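PDB 2QRY: thiamine-binding periplasmic protein from Escherichia coli, which binds thiamine, thiamine phosphate and thiamine diphosphate with high affinity in the periplasm for import by the ThiBPQ ABC transporter. Local coordinates for residues V109-G114 with F120-Y125; Q246-A251 with N282-V287; A277-N282 with V290-G295. All coordinates share one frame; numbering follows the deposited sequence.

Contact 1. Residues V109-G114 with F120-Y125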
loop_
_atom_site.group_PDB
_atom_site.type_symbol
_atom_site.label_atom_id
_atom_site.label_comp_id
_atom_site.label_asym_id
_atom_site.label_seq_id
_atom_site.Cartn_x
_atom_site.Cartn_y
_atom_site.Cartn_z
ATOM N N VAL A 109 -8.206 3.892 16.515
ATOM C CA VAL A 109 -8.012 4.135 15.089
ATOM C C VAL A 109 -9.043 5.065 14.443
ATOM O O VAL A 109 -10.226 5.020 14.772
ATOM C CB VAL A 109 -7.997 2.784 14.332
ATOM C CG1 VAL A 109 -8.312 2.988 12.867
ATOM C CG2 VAL A 109 -6.640 2.132 14.494
ATOM N N ASN A 110 -8.573 5.898 13.513
ATOM C CA ASN A 110 -9.418 6.847 12.791
ATOM C C ASN A 110 -9.087 6.793 11.298
ATOM O O ASN A 110 -8.080 7.340 10.846
ATOM C CB ASN A 110 -9.197 8.257 13.340
ATOM C CG ASN A 110 -10.023 9.295 12.618
ATOM O OD1 ASN A 110 -11.172 9.044 12.257
ATOM N ND2 ASN A 110 -9.448 10.476 12.413
ATOM N N VAL A 111 -9.958 6.139 10.537
ATOM C CA VAL A 111 -9.755 5.954 9.105
ATOM C C VAL A 111 -10.978 6.309 8.260
ATOM O O VAL A 111 -12.111 6.160 8.707
ATOM C CB VAL A 111 -9.375 4.470 8.821
ATOM C CG1 VAL A 111 -9.422 4.176 7.339
ATOM C CG2 VAL A 111 -8.000 4.180 9.370
ATOM N N PRO A 112 -10.755 6.784 7.023
ATOM C CA PRO A 112 -11.832 7.157 6.102
ATOM C C PRO A 112 -12.750 5.971 5.823
ATOM O O PRO A 112 -12.295 4.910 5.403
ATOM C CB PRO A 112 -11.076 7.591 4.851
ATOM C CG PRO A 112 -9.846 8.196 5.411
ATOM C CD PRO A 112 -9.449 7.208 6.485
ATOM N N GLY A 113 -14.046 6.161 6.047
ATOM C CA GLY A 113 -14.991 5.089 5.822
ATOM C C GLY A 113 -15.140 4.266 7.083
ATOM O O GLY A 113 -15.917 3.315 7.131
ATOM N N GLY A 114 -14.386 4.638 8.112
ATOM C CA GLY A 114 -14.452 3.924 9.372
ATOM C C GLY A 114 -13.700 2.609 9.345
ATOM O O GLY A 114 -13.076 2.253 8.344
ATOM N N PHE A 120 -7.537 -7.406 11.902
ATOM C CA PHE A 120 -6.579 -6.518 11.248
ATOM C C PHE A 120 -6.637 -5.061 11.713
ATOM O O PHE A 120 -7.674 -4.404 11.635
ATOM C CB PHE A 120 -6.777 -6.628 9.736
ATOM C CG PHE A 120 -6.755 -8.046 9.245
ATOM C CD1 PHE A 120 -5.558 -8.748 9.166
ATOM C CD2 PHE A 120 -7.938 -8.710 8.953
ATOM C CE1 PHE A 120 -5.537 -10.097 8.809
ATOM C CE2 PHE A 120 -7.931 -10.059 8.595
ATOM C CZ PHE A 120 -6.727 -10.753 8.526
ATOM N N VAL A 121 -5.498 -4.572 12.187
ATOM C CA VAL A 121 -5.376 -3.212 12.691
ATOM C C VAL A 121 -4.719 -2.269 11.678
ATOM O O VAL A 121 -3.608 -2.517 11.207
ATOM C CB VAL A 121 -4.527 -3.186 13.985
ATOM C CG1 VAL A 121 -4.572 -1.803 14.613
ATOM C CG2 VAL A 121 -5.025 -4.239 14.958
ATOM N N PRO A 122 -5.403 -1.171 11.331
ATOM C CA PRO A 122 -4.831 -0.224 10.372
ATOM C C PRO A 122 -3.687 0.558 11.003
ATOM O O PRO A 122 -3.680 0.784 12.215
ATOM C CB PRO A 122 -6.005 0.697 10.044
ATOM C CG PRO A 122 -7.194 -0.141 10.302
ATOM C CD PRO A 122 -6.828 -0.884 11.562
ATOM N N PHE A 123 -2.719 0.967 10.186
ATOM C CA PHE A 123 -1.610 1.767 10.683
ATOM C C PHE A 123 -1.393 3.004 9.810
ATOM O O PHE A 123 -0.674 3.923 10.197
ATOM C CB PHE A 123 -0.330 0.921 10.838
ATOM C CG PHE A 123 0.239 0.378 9.552
ATOM C CD1 PHE A 123 1.025 1.177 8.727
ATOM C CD2 PHE A 123 0.068 -0.963 9.215
ATOM C CE1 PHE A 123 1.638 0.647 7.599
ATOM C CE2 PHE A 123 0.678 -1.503 8.089
ATOM C CZ PHE A 123 1.463 -0.700 7.282
ATOM N N ASP A 124 -2.025 3.023 8.638
ATOM C CA ASP A 124 -1.977 4.176 7.735
ATOM C C ASP A 124 -2.877 3.982 6.519
ATOM O O ASP A 124 -3.374 2.885 6.275
ATOM C CB ASP A 124 -0.539 4.528 7.290
ATOM C CG ASP A 124 0.088 3.493 6.369
ATOM O OD1 ASP A 124 -0.633 2.805 5.609
ATOM O OD2 ASP A 124 1.334 3.389 6.392
ATOM N N TYR A 125 -3.117 5.058 5.777
ATOM C CA TYR A 125 -3.965 4.964 4.595
ATOM C C TYR A 125 -3.535 5.962 3.531
ATOM O O TYR A 125 -2.792 6.899 3.809
ATOM C CB TYR A 125 -5.439 5.181 4.970
ATOM C CG TYR A 125 -5.800 6.602 5.359
ATOM C CD1 TYR A 125 -6.287 7.503 4.411
ATOM C CD2 TYR A 125 -5.654 7.045 6.675
ATOM C CE1 TYR A 125 -6.622 8.808 4.759
ATOM C CE2 TYR A 125 -5.986 8.354 7.037
ATOM C CZ TYR A 125 -6.471 9.228 6.073
ATOM O OH TYR A 125 -6.816 10.516 6.421
#
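Pro112 turns its CD-CG side to one face of the Tyr125 ring, with CD nearly above its centre, 3.5 Å from the centroid and 5° off the ring normal. This is a CH-pi contact, in which the polarised C-H groups of the prolyl ring meet the pi cloud of the phenol. Pro112 CG leans toward the hydroxyl half of the ring and reaches Tyr125 CE1 at 3.3 Å. Asn110 O is a more distant neighbour, approaching the ring obliquely. Tyr125 holds its CG between the backbone N and the carbonyl carbon (chi1 71°), which turns the ring out to meet the proline.

Further along, the contact is mainly aliphatic. Val111 CG2 stands 4.1 Å from Pro122 CB, while Val109, crossing the same proline at about a right angle, brings CG1 to 4.2 Å from Pro122 CG. The other methyl of Val109, CG2, lies against Pro122 O at 4.0 Å and reaches on to Val121 CG1. Pro112 also occupies the second position of a type II turn closed by Gly114 N to Val111 O at 2.8 Å, and Gly113, with phi 89°, takes the third position, where this turn favours glycine.

The loop following helix 90-96 thus packs beside the start of strand 121-133 chiefly through side chains, with no hydrogen bond between the two. Asn110 bonds through its backbone to Val287, whereas the strand pairs with strands 243-252 and 285-286 and rests Val121 on Met269 of helix 259-269.

Contact 2. Residues Q246-A251 with N282-V287. With TPS (thiamin phosphate), chain E.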
loop_
_atom_site.group_PDB
_atom_site.type_symbol
_atom_site.label_atom_id
_atom_site.label_comp_id
_atom_site.label_asym_id
_atom_site.label_seq_id
_atom_site.Cartn_x
_atom_site.Cartn_y
_atom_site.Cartn_z
ATOM N N GLN A 246 -6.674 2.878 0.077
ATOM C CA GLN A 246 -5.916 1.790 0.665
ATOM C C GLN A 246 -5.719 2.057 2.150
ATOM O O GLN A 246 -5.337 3.156 2.556
ATOM C CB GLN A 246 -4.532 1.619 0.023
ATOM C CG GLN A 246 -3.751 0.468 0.665
ATOM C CD GLN A 246 -2.292 0.395 0.248
ATOM O OE1 GLN A 246 -1.527 1.347 0.431
ATOM N NE2 GLN A 246 -1.893 -0.747 -0.302
ATOM N N VAL A 247 -5.996 1.041 2.955
ATOM C CA VAL A 247 -5.795 1.121 4.386
ATOM C C VAL A 247 -4.899 -0.067 4.668
ATOM O O VAL A 247 -5.330 -1.210 4.554
ATOM C CB VAL A 247 -7.111 0.952 5.181
ATOM C CG1 VAL A 247 -6.811 0.955 6.666
ATOM C CG2 VAL A 247 -8.089 2.069 4.832
ATOM N N GLU A 248 -3.643 0.196 5.007
ATOM C CA GLU A 248 -2.717 -0.892 5.296
ATOM C C GLU A 248 -2.999 -1.402 6.695
ATOM O O GLU A 248 -3.381 -0.637 7.574
ATOM C CB GLU A 248 -1.271 -0.409 5.190
ATOM C CG GLU A 248 -0.949 0.247 3.868
ATOM C CD GLU A 248 0.538 0.364 3.635
ATOM O OE1 GLU A 248 1.121 -0.567 3.028
ATOM O OE2 GLU A 248 1.125 1.379 4.072
ATOM N N VAL A 249 -2.792 -2.693 6.904
ATOM C CA VAL A 249 -3.068 -3.292 8.198
ATOM C C VAL A 249 -2.010 -4.282 8.649
ATOM O O VAL A 249 -1.125 -4.672 7.889
ATOM C CB VAL A 249 -4.416 -4.041 8.167
ATOM C CG1 VAL A 249 -5.523 -3.102 7.721
ATOM C CG2 VAL A 249 -4.327 -5.219 7.218
ATOM N N ALA A 250 -2.122 -4.679 9.907
ATOM C CA ALA A 250 -1.228 -5.650 10.507
ATOM C C ALA A 250 -2.082 -6.571 11.385
ATOM O O ALA A 250 -3.163 -6.181 11.841
ATOM C CB ALA A 250 -0.177 -4.950 11.339
ATOM N N ALA A 251 -1.606 -7.793 11.600
ATOM C CA ALA A 251 -2.317 -8.752 12.430
ATOM C C ALA A 251 -1.332 -9.765 13.000
ATOM O O ALA A 251 -0.269 -10.010 12.416
ATOM C CB ALA A 251 -3.377 -9.462 11.614
ATOM N N ASN A 282 6.711 6.375 5.837
ATOM C CA ASN A 282 5.988 5.633 4.807
ATOM C C ASN A 282 5.295 6.556 3.807
ATOM O O ASN A 282 4.794 6.094 2.785
ATOM C CB ASN A 282 4.934 4.728 5.450
ATOM C CG ASN A 282 4.889 3.329 4.826
ATOM O OD1 ASN A 282 3.846 2.662 4.829
ATOM N ND2 ASN A 282 6.024 2.874 4.314
ATOM N N TRP A 283 5.255 7.852 4.104
ATOM C CA TRP A 283 4.606 8.812 3.219
ATOM C C TRP A 283 3.165 8.391 2.922
ATOM O O TRP A 283 2.776 8.135 1.785
ATOM C CB TRP A 283 5.429 8.957 1.936
ATOM C CG TRP A 283 6.818 9.398 2.257
ATOM C CD1 TRP A 283 7.935 8.612 2.339
ATOM C CD2 TRP A 283 7.218 10.707 2.679
ATOM N NE1 TRP A 283 9.000 9.348 2.793
ATOM C CE2 TRP A 283 8.590 10.637 3.010
ATOM C CE3 TRP A 283 6.548 11.930 2.816
ATOM C CZ2 TRP A 283 9.306 11.748 3.470
ATOM C CZ3 TRP A 283 7.258 13.036 3.273
ATOM C CH2 TRP A 283 8.626 12.935 3.595
HETATM N N MSE A 284 2.388 8.324 3.990
HETATM C CA MSE A 284 0.985 7.941 3.950
HETATM C C MSE A 284 0.309 8.716 5.078
HETATM O O MSE A 284 0.991 9.282 5.934
HETATM C CB MSE A 284 0.854 6.435 4.221
HETATM C CG MSE A 284 1.437 5.529 3.150
HETATM SE SE MSE A 284 0.372 5.531 1.533
HETATM C CE MSE A 284 -0.967 4.216 2.056
ATOM N N TYR A 285 -1.020 8.744 5.090
ATOM C CA TYR A 285 -1.743 9.446 6.150
ATOM C C TYR A 285 -1.859 8.528 7.366
ATOM O O TYR A 285 -2.254 7.368 7.244
ATOM C CB TYR A 285 -3.141 9.857 5.673
ATOM C CG TYR A 285 -3.124 10.889 4.572
ATOM C CD1 TYR A 285 -2.747 12.207 4.830
ATOM C CD2 TYR A 285 -3.465 10.546 3.265
ATOM C CE1 TYR A 285 -2.708 13.159 3.813
ATOM C CE2 TYR A 285 -3.431 11.489 2.239
ATOM C CZ TYR A 285 -3.050 12.793 2.522
ATOM O OH TYR A 285 -3.003 13.719 1.511
ATOM N N PRO A 286 -1.505 9.036 8.557
ATOM C CA PRO A 286 -1.569 8.263 9.799
ATOM C C PRO A 286 -2.991 7.862 10.161
ATOM O O PRO A 286 -3.966 8.458 9.692
ATOM C CB PRO A 286 -0.969 9.212 10.834
ATOM C CG PRO A 286 -0.074 10.082 10.028
ATOM C CD PRO A 286 -0.906 10.357 8.807
ATOM N N VAL A 287 -3.098 6.850 11.008
ATOM C CA VAL A 287 -4.386 6.351 11.443
ATOM C C VAL A 287 -4.795 7.036 12.753
ATOM O O VAL A 287 -5.964 7.021 13.137
ATOM C CB VAL A 287 -4.331 4.818 11.607
ATOM C CG1 VAL A 287 -3.524 4.445 12.823
ATOM C CG2 VAL A 287 -5.711 4.266 11.670
HETATM C CM2 TPS E . 7.915 8.351 -2.249
HETATM N N3 TPS E . 4.357 3.183 -0.292
HETATM C C2 TPS E . 5.222 2.915 -1.250
HETATM S S1 TPS E . 4.954 1.251 -1.609
HETATM C C5 TPS E . 3.658 0.958 -0.440
HETATM C C4 TPS E . 3.532 2.195 0.156
HETATM C CM4 TPS E . 2.503 2.425 1.258
HETATM C C6 TPS E . 2.964 -0.357 -0.269
HETATM C C7 TPS E . 3.767 -1.234 -1.229
HETATM O O7 TPS E . 3.299 -2.574 -1.327
HETATM N N1A TPS E . 5.700 7.332 -1.927
HETATM C C2A TPS E . 6.988 7.366 -1.575
HETATM N N3A TPS E . 7.467 6.544 -0.644
HETATM C C4A TPS E . 6.673 5.647 -0.021
HETATM N N4A TPS E . 7.200 4.803 0.940
HETATM C C5A TPS E . 5.287 5.580 -0.371
HETATM C C6A TPS E . 4.839 6.472 -1.359
HETATM C C7A TPS E . 4.296 4.586 0.281
HETATM P P1 TPS E . 4.279 -3.323 -2.371
HETATM O O1 TPS E . 4.311 -2.532 -3.709
HETATM O O2 TPS E . 3.842 -4.828 -2.594
HETATM O O3 TPS E . 5.705 -3.322 -1.780
#
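The thiamin phosphate pocket is lined here by Glu248 from one segment and by Asn282, Trp283 and Met284, a selenomethionine, from the other. The methyl group CM4 of the thiazolium ring sits among several of them: Glu248 OE2 is 3.3 Å from TPS CM4, and Met284 SE is 3.8 Å from the same carbon. The Glu248 carboxylate beside the cationic thiazolium would probably favour binding electrostatically. Glu248 OE1 is hydrogen-bonded to Tyr30 OH, which fixes that end of the carboxylate. Its plane is within 6° of the Asn282 amide plane, and the two groups come from opposite directions.

Met284 folds back on itself, with chi2 -72° and chi3 -83°, and this bend carries its terminal methyl toward strand 243-252. There CE meets Gln246 OE1 at 3.3 Å, the two side chains crossing at about a right angle. The Gln246 amide is held at both ends, OE1 by Tyr218 OH and NE2 by Asp86 OD2. On the pyrimidine side, Trp283 CD1 lies 3.7 Å from TPS N3A, and the backbone Asn282 O approaches the bridging carbon TPS C7A at 3.0 Å.

Trp283 leaves the end of helix 278-281 with positive phi and packs against helix 221-229. Strand 121-133 lies between the two segments in the sheet, pairing antiparallel with both strand 243-252 and the short strand 285-286.

Contact 3. Residues A277-N282 with V290-G295. With TPS (thiamin phosphate), chain E.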
loop_
_atom_site.group_PDB
_atom_site.type_symbol
_atom_site.label_atom_id
_atom_site.label_comp_id
_atom_site.label_asym_id
_atom_site.label_seq_id
_atom_site.Cartn_x
_atom_site.Cartn_y
_atom_site.Cartn_z
ATOM N N ALA A 277 5.920 8.335 13.050
ATOM C CA ALA A 277 6.963 8.021 12.075
ATOM C C ALA A 277 6.392 7.671 10.706
ATOM O O ALA A 277 7.137 7.526 9.737
ATOM C CB ALA A 277 7.839 6.882 12.588
ATOM N N ILE A 278 5.070 7.546 10.626
ATOM C CA ILE A 278 4.421 7.211 9.365
ATOM C C ILE A 278 4.487 8.321 8.317
ATOM O O ILE A 278 4.881 8.073 7.176
ATOM C CB ILE A 278 2.935 6.819 9.576
ATOM C CG1 ILE A 278 2.843 5.379 10.099
ATOM C CG2 ILE A 278 2.165 6.938 8.261
ATOM C CD1 ILE A 278 3.403 4.337 9.136
ATOM N N PRO A 279 4.108 9.559 8.686
ATOM C CA PRO A 279 4.147 10.654 7.717
ATOM C C PRO A 279 5.434 10.753 6.905
ATOM O O PRO A 279 5.392 10.727 5.679
ATOM C CB PRO A 279 3.907 11.886 8.583
ATOM C CG PRO A 279 2.986 11.369 9.629
ATOM C CD PRO A 279 3.648 10.055 9.996
ATOM N N THR A 280 6.576 10.858 7.580
ATOM C CA THR A 280 7.847 10.992 6.875
ATOM C C THR A 280 8.586 9.675 6.663
ATOM O O THR A 280 9.654 9.649 6.057
ATOM C CB THR A 280 8.783 11.983 7.602
ATOM O OG1 THR A 280 9.132 11.465 8.891
ATOM C CG2 THR A 280 8.086 13.340 7.776
ATOM N N GLY A 281 8.013 8.579 7.154
ATOM C CA GLY A 281 8.642 7.284 6.980
ATOM C C GLY A 281 8.037 6.500 5.830
ATOM O O GLY A 281 8.756 6.026 4.950
ATOM N N ASN A 282 6.711 6.375 5.837
ATOM C CA ASN A 282 5.988 5.633 4.807
ATOM C C ASN A 282 5.295 6.556 3.807
ATOM O O ASN A 282 4.794 6.094 2.785
ATOM C CB ASN A 282 4.934 4.728 5.450
ATOM C CG ASN A 282 4.889 3.329 4.826
ATOM O OD1 ASN A 282 3.846 2.662 4.829
ATOM N ND2 ASN A 282 6.024 2.874 4.314
ATOM N N VAL A 290 -2.182 12.369 14.556
ATOM C CA VAL A 290 -0.861 12.928 14.822
ATOM C C VAL A 290 -0.719 14.156 13.922
ATOM O O VAL A 290 -1.579 14.410 13.078
ATOM C CB VAL A 290 0.256 11.902 14.504
ATOM C CG1 VAL A 290 0.109 11.398 13.089
ATOM C CG2 VAL A 290 1.623 12.535 14.691
ATOM N N THR A 291 0.349 14.925 14.098
ATOM C CA THR A 291 0.532 16.119 13.285
ATOM C C THR A 291 1.243 15.812 11.973
ATOM O O THR A 291 2.336 15.243 11.964
ATOM C CB THR A 291 1.330 17.201 14.048
ATOM O OG1 THR A 291 2.676 16.754 14.259
ATOM C CG2 THR A 291 0.676 17.487 15.398
ATOM N N LEU A 292 0.610 16.182 10.864
ATOM C CA LEU A 292 1.196 15.955 9.553
ATOM C C LEU A 292 2.300 16.976 9.322
ATOM O O LEU A 292 2.180 18.137 9.712
ATOM C CB LEU A 292 0.136 16.087 8.459
ATOM C CG LEU A 292 -1.082 15.168 8.556
ATOM C CD1 LEU A 292 -1.908 15.295 7.284
ATOM C CD2 LEU A 292 -0.637 13.739 8.752
ATOM N N PRO A 293 3.400 16.550 8.691
ATOM C CA PRO A 293 4.532 17.436 8.408
ATOM C C PRO A 293 4.110 18.579 7.508
ATOM O O PRO A 293 3.255 18.406 6.637
ATOM C CB PRO A 293 5.526 16.515 7.700
ATOM C CG PRO A 293 5.190 15.158 8.236
ATOM C CD PRO A 293 3.685 15.182 8.232
ATOM N N ALA A 294 4.697 19.751 7.717
ATOM C CA ALA A 294 4.384 20.882 6.859
ATOM C C ALA A 294 4.819 20.373 5.492
ATOM O O ALA A 294 5.877 19.753 5.371
ATOM C CB ALA A 294 5.205 22.098 7.264
ATOM N N GLY A 295 4.006 20.608 4.471
ATOM C CA GLY A 295 4.350 20.131 3.145
ATOM C C GLY A 295 3.244 19.248 2.613
ATOM O O GLY A 295 2.961 19.245 1.415
HETATM C CM2 TPS E . 7.915 8.351 -2.249
HETATM N N3 TPS E . 4.357 3.183 -0.292
HETATM C C2 TPS E . 5.222 2.915 -1.250
HETATM S S1 TPS E . 4.954 1.251 -1.609
HETATM C C5 TPS E . 3.658 0.958 -0.440
HETATM C C4 TPS E . 3.532 2.195 0.156
HETATM C CM4 TPS E . 2.503 2.425 1.258
HETATM C C6 TPS E . 2.964 -0.357 -0.269
HETATM C C7 TPS E . 3.767 -1.234 -1.229
HETATM O O7 TPS E . 3.299 -2.574 -1.327
HETATM N N1A TPS E . 5.700 7.332 -1.927
HETATM C C2A TPS E . 6.988 7.366 -1.575
HETATM N N3A TPS E . 7.467 6.544 -0.644
HETATM C C4A TPS E . 6.673 5.647 -0.021
HETATM N N4A TPS E . 7.200 4.803 0.940
HETATM C C5A TPS E . 5.287 5.580 -0.371
HETATM C C6A TPS E . 4.839 6.472 -1.359
HETATM C C7A TPS E . 4.296 4.586 0.281
HETATM P P1 TPS E . 4.279 -3.323 -2.371
HETATM O O1 TPS E . 4.311 -2.532 -3.709
HETATM O O2 TPS E . 3.842 -4.828 -2.594
HETATM O O3 TPS E . 5.705 -3.322 -1.780
#
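The side chains of Pro279 and Pro293 cross at about a right angle, joining the short, weakly bonded helix at about 278-281 to the irregular loop between strands 285-286 and 305-306 in this periplasmic solute-binding protein fold. This is the tight part of the contact. Pro279 CB lies only 3.3 Å from Pro293 CD, closer than usual for two carbons, and Thr280 CG2 presses on Pro293 CG at 3.5 Å. The threonine methyl gets there because it is anti to its own carbonyl carbon and beside the backbone N, with OG1 between that N and the carbonyl carbon at chi1 65°. Pro293 CG therefore rests against both consecutive residues, at Pro279 CB and Thr280 CG2, and Leu227 of helix 221-229 touches both Thr280 and Pro293.

Toward the other end of the loop the packing slackens. Pro279 CG is the shared target of Leu292 CD2, at 4.4 Å, and of Val290 CG1, at 4.5 Å, both near the outer limit of apolar contact. This is the solvent side: Val290 is partly exposed and Leu292 is exposed, although the leucine side chain also touches Tyr285 and Pro286 of the neighbouring strand. The contact as a whole lies at the surface, and its chemistry is apolar throughout.

On the side of the helix leading to the bound thiamin phosphate, the chain continues into Asn282, whose neighbours include Pro39. Ile278 points elsewhere, reaching Phe123 and Asp124 of strand 121-133. Within this weak turn of helix, Ile278 O accepts from both Gly281 N and Asn282 N, the latter at 2.8 Å.

Contact 2 is buried near the middle of the chain, contact 1 is partly buried and contact 3 lies at the surface. Contacts 1 and 2 reach the same sheet: Val121 N probably bonds to Ala250 O and Tyr125 O to Tyr285 N, so strand 121-133 joins them. Contacts 2 and 3 share Asn282 and also touch where Pro286 CG meets Pro279 CG at 3.3 Å. Their chemistry follows their place. Polar groups and a selenomethionine gather around the ligand in contact 2, whereas prolines dominate the outer two, set by a CH-pi contact over an aromatic face in contact 1 and against another proline in contact 3.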